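Local coordinates for Esterase/lipase (Lactobacillus rhamnosus, PDB 4N5H) that hydrolyses ester bonds as an alpha/beta-hydrolase-fold esterase and probably also transfers acyl groups, at the interface of chains A and B. Sequence-based numbering; all coordinates share one arbitrary frame. Chains: chain A/B, Esterase/lipase.

The interface of chains A and B. Residues chain A 37-41; chain B 29-30, 284, 286-287.
The ring of A:Tyr41 lies flat against the indole of B:Trp287. The planes are 12° apart for the five-membered ring, and the centroids of that pair are 3.9 Å apart. A:Tyr41 CE2 sits over the middle of the indole, 3.4 Å from B:Trp287 CD2. The two side chains run past each other in opposite directions. On its other face the indole is backed by B:His284, so it is clamped between a partner ring and its own chain. The chi1 of B:Trp287, -63°, puts CG anti to its carbonyl carbon and carries the indole toward strand 35-42 of chain A; chi1 and chi2 together present the NE1 edge. There B:Trp287 NE1 donates to the backbone oxygen O of A:Thr39 at 3.0 Å. That oxygen lies in the indole plane, but the bond is bent at the hydrogen. An alanine in place of B:Trp287 would probably leave one face of the A:Tyr41 ring without its stacking partner and the A:Thr39 carbonyl without this donor.

Next to the indole, the imidazole of B:His284 joins the two sides. B:His284 NE2 gives an almost straight bond of 2.7 Å to the carboxylate OE1 of A:Glu40, on its anti lone pair. Its ND1 donates to B:Glu286 OE2 within chain B. Both ring nitrogens are thus engaged, which fixes the ring's rotation. The side chain of B:Glu286 is bent at chi2 (-79°), which brings OE2 to the A:Thr39 backbone. B:Glu286 OE2 also accepts from A:Thr39 N at 3.2 Å. The phenol OH of A:Tyr41 donates a hydrogen bond to A:Glu38 OE1, meeting it from above the carboxylate plane.

The rim is watery. The patch belongs to a contact between two copies in the deposited tetramer; the coordinates alone do not show that it forms in solution. Two waters link A:Trp37 O to B:Arg30, one through the backbone N and the other through the guanidinium NH1, which lies 2.9 Å from water 2 O.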
loop_
_atom_site.group_PDB
_atom_site.type_symbol
_atom_site.label_atom_id
_atom_site.label_comp_id
_atom_site.label_asym_id
_atom_site.label_seq_id
_atom_site.Cartn_x
_atom_site.Cartn_y
_atom_site.Cartn_z
ATOM N N TRP A 37 1.499 -17.707 2.917
ATOM C CA TRP A 37 1.861 -18.158 1.572
ATOM C C TRP A 37 3.420 -18.178 1.436
ATOM O O TRP A 37 4.122 -17.372 2.080
ATOM C CB TRP A 37 1.190 -17.422 0.397
ATOM C CG TRP A 37 1.566 -15.980 -0.026
ATOM C CD1 TRP A 37 2.202 -15.035 0.684
ATOM C CD2 TRP A 37 1.166 -15.328 -1.280
ATOM N NE1 TRP A 37 2.249 -13.874 0.008
ATOM C CE2 TRP A 37 1.614 -14.000 -1.208
ATOM C CE3 TRP A 37 0.463 -15.743 -2.429
ATOM C CZ2 TRP A 37 1.337 -13.050 -2.248
ATOM C CZ3 TRP A 37 0.313 -14.834 -3.526
ATOM C CH2 TRP A 37 0.726 -13.514 -3.407
ATOM N N GLU A 38 3.879 -19.031 0.503
ATOM C CA GLU A 38 5.243 -19.165 0.119
ATOM C C GLU A 38 5.224 -18.999 -1.412
ATOM O O GLU A 38 4.554 -19.740 -2.092
ATOM C CB GLU A 38 5.725 -20.579 0.480
ATOM C CG GLU A 38 5.773 -20.871 1.977
ATOM C CD GLU A 38 5.861 -22.351 2.332
ATOM O OE1 GLU A 38 5.884 -23.212 1.424
ATOM O OE2 GLU A 38 5.743 -22.711 3.561
ATOM N N THR A 39 5.992 -18.052 -1.891
ATOM C CA THR A 39 5.810 -17.625 -3.270
ATOM C C THR A 39 6.992 -17.938 -4.177
ATOM O O THR A 39 8.149 -18.037 -3.702
ATOM C CB THR A 39 5.496 -16.113 -3.347
ATOM O OG1 THR A 39 6.516 -15.362 -2.707
ATOM C CG2 THR A 39 4.172 -15.819 -2.710
ATOM N N GLU A 40 6.690 -17.956 -5.484
ATOM C CA GLU A 40 7.744 -17.904 -6.500
ATOM C C GLU A 40 8.735 -19.071 -6.460
ATOM O O GLU A 40 9.942 -18.965 -6.648
ATOM C CB GLU A 40 8.480 -16.516 -6.377
ATOM C CG GLU A 40 9.234 -16.166 -7.683
ATOM C CD GLU A 40 10.144 -14.952 -7.473
ATOM O OE1 GLU A 40 10.607 -14.647 -6.321
ATOM O OE2 GLU A 40 10.557 -14.337 -8.509
ATOM N N TYR A 41 8.227 -20.277 -6.227
ATOM C CA TYR A 41 9.066 -21.397 -6.375
ATOM C C TYR A 41 9.210 -21.778 -7.854
ATOM O O TYR A 41 8.201 -22.013 -8.557
ATOM C CB TYR A 41 8.414 -22.591 -5.716
ATOM C CG TYR A 41 8.340 -22.710 -4.231
ATOM C CD1 TYR A 41 7.166 -22.368 -3.509
ATOM C CD2 TYR A 41 9.402 -23.198 -3.515
ATOM C CE1 TYR A 41 7.071 -22.566 -2.157
ATOM C CE2 TYR A 41 9.303 -23.384 -2.149
ATOM C CZ TYR A 41 8.117 -23.114 -1.510
ATOM O OH TYR A 41 8.055 -23.404 -0.133
ATOM N N GLU B 29 5.656 -11.023 -1.326
ATOM C CA GLU B 29 6.195 -11.903 -0.324
ATOM C C GLU B 29 5.690 -11.551 1.042
ATOM O O GLU B 29 5.634 -10.341 1.445
ATOM C CB GLU B 29 7.730 -11.810 -0.384
ATOM C CG GLU B 29 8.414 -12.880 0.435
ATOM C CD GLU B 29 9.911 -12.709 0.645
ATOM O OE1 GLU B 29 10.529 -11.646 0.386
ATOM O OE2 GLU B 29 10.500 -13.701 1.127
ATOM N N ARG B 30 5.410 -12.590 1.841
ATOM C CA ARG B 30 5.187 -12.412 3.255
ATOM C C ARG B 30 6.334 -11.680 3.920
ATOM O O ARG B 30 7.511 -11.962 3.636
ATOM C CB ARG B 30 5.065 -13.774 3.930
ATOM C CG ARG B 30 4.572 -13.734 5.379
ATOM C CD ARG B 30 4.494 -15.148 5.894
ATOM N NE ARG B 30 4.404 -15.149 7.341
ATOM C CZ ARG B 30 4.675 -16.182 8.073
ATOM N NH1 ARG B 30 4.944 -17.355 7.503
ATOM N NH2 ARG B 30 4.605 -16.067 9.428
ATOM N N HIS B 284 13.776 -15.632 -0.411
ATOM C CA HIS B 284 12.533 -16.179 0.153
ATOM C C HIS B 284 12.762 -16.773 1.512
ATOM O O HIS B 284 12.862 -18.039 1.701
ATOM C CB HIS B 284 11.983 -17.237 -0.783
ATOM C CG HIS B 284 11.279 -16.652 -1.956
ATOM N ND1 HIS B 284 10.000 -16.156 -1.853
ATOM C CD2 HIS B 284 11.707 -16.338 -3.171
ATOM C CE1 HIS B 284 9.657 -15.601 -3.020
ATOM N NE2 HIS B 284 10.692 -15.695 -3.821
ATOM N N GLU B 286 10.779 -17.259 3.729
ATOM C CA GLU B 286 9.632 -17.970 4.276
ATOM C C GLU B 286 9.612 -19.445 3.833
ATOM O O GLU B 286 8.849 -20.237 4.349
ATOM C CB GLU B 286 8.343 -17.204 3.845
ATOM C CG GLU B 286 7.821 -17.426 2.416
ATOM C CD GLU B 286 8.538 -16.669 1.314
ATOM O OE1 GLU B 286 9.607 -16.034 1.568
ATOM O OE2 GLU B 286 8.081 -16.719 0.184
ATOM N N TRP B 287 10.410 -19.813 2.833
ATOM C CA TRP B 287 10.339 -21.182 2.412
ATOM C C TRP B 287 10.953 -22.074 3.531
ATOM O O TRP B 287 11.990 -21.743 4.110
ATOM C CB TRP B 287 11.137 -21.421 1.200
ATOM C CG TRP B 287 10.712 -20.702 -0.029
ATOM C CD1 TRP B 287 9.607 -19.990 -0.229
ATOM C CD2 TRP B 287 11.397 -20.787 -1.286
ATOM N NE1 TRP B 287 9.553 -19.578 -1.540
ATOM C CE2 TRP B 287 10.651 -20.038 -2.210
ATOM C CE3 TRP B 287 12.594 -21.428 -1.703
ATOM C CZ2 TRP B 287 11.079 -19.817 -3.534
ATOM C CZ3 TRP B 287 13.008 -21.260 -3.049
ATOM C CH2 TRP B 287 12.241 -20.481 -3.947
HETATM O O HOH W 1 5.552 -15.267 0.771
HETATM O O HOH W 2 4.717 -18.239 4.742
#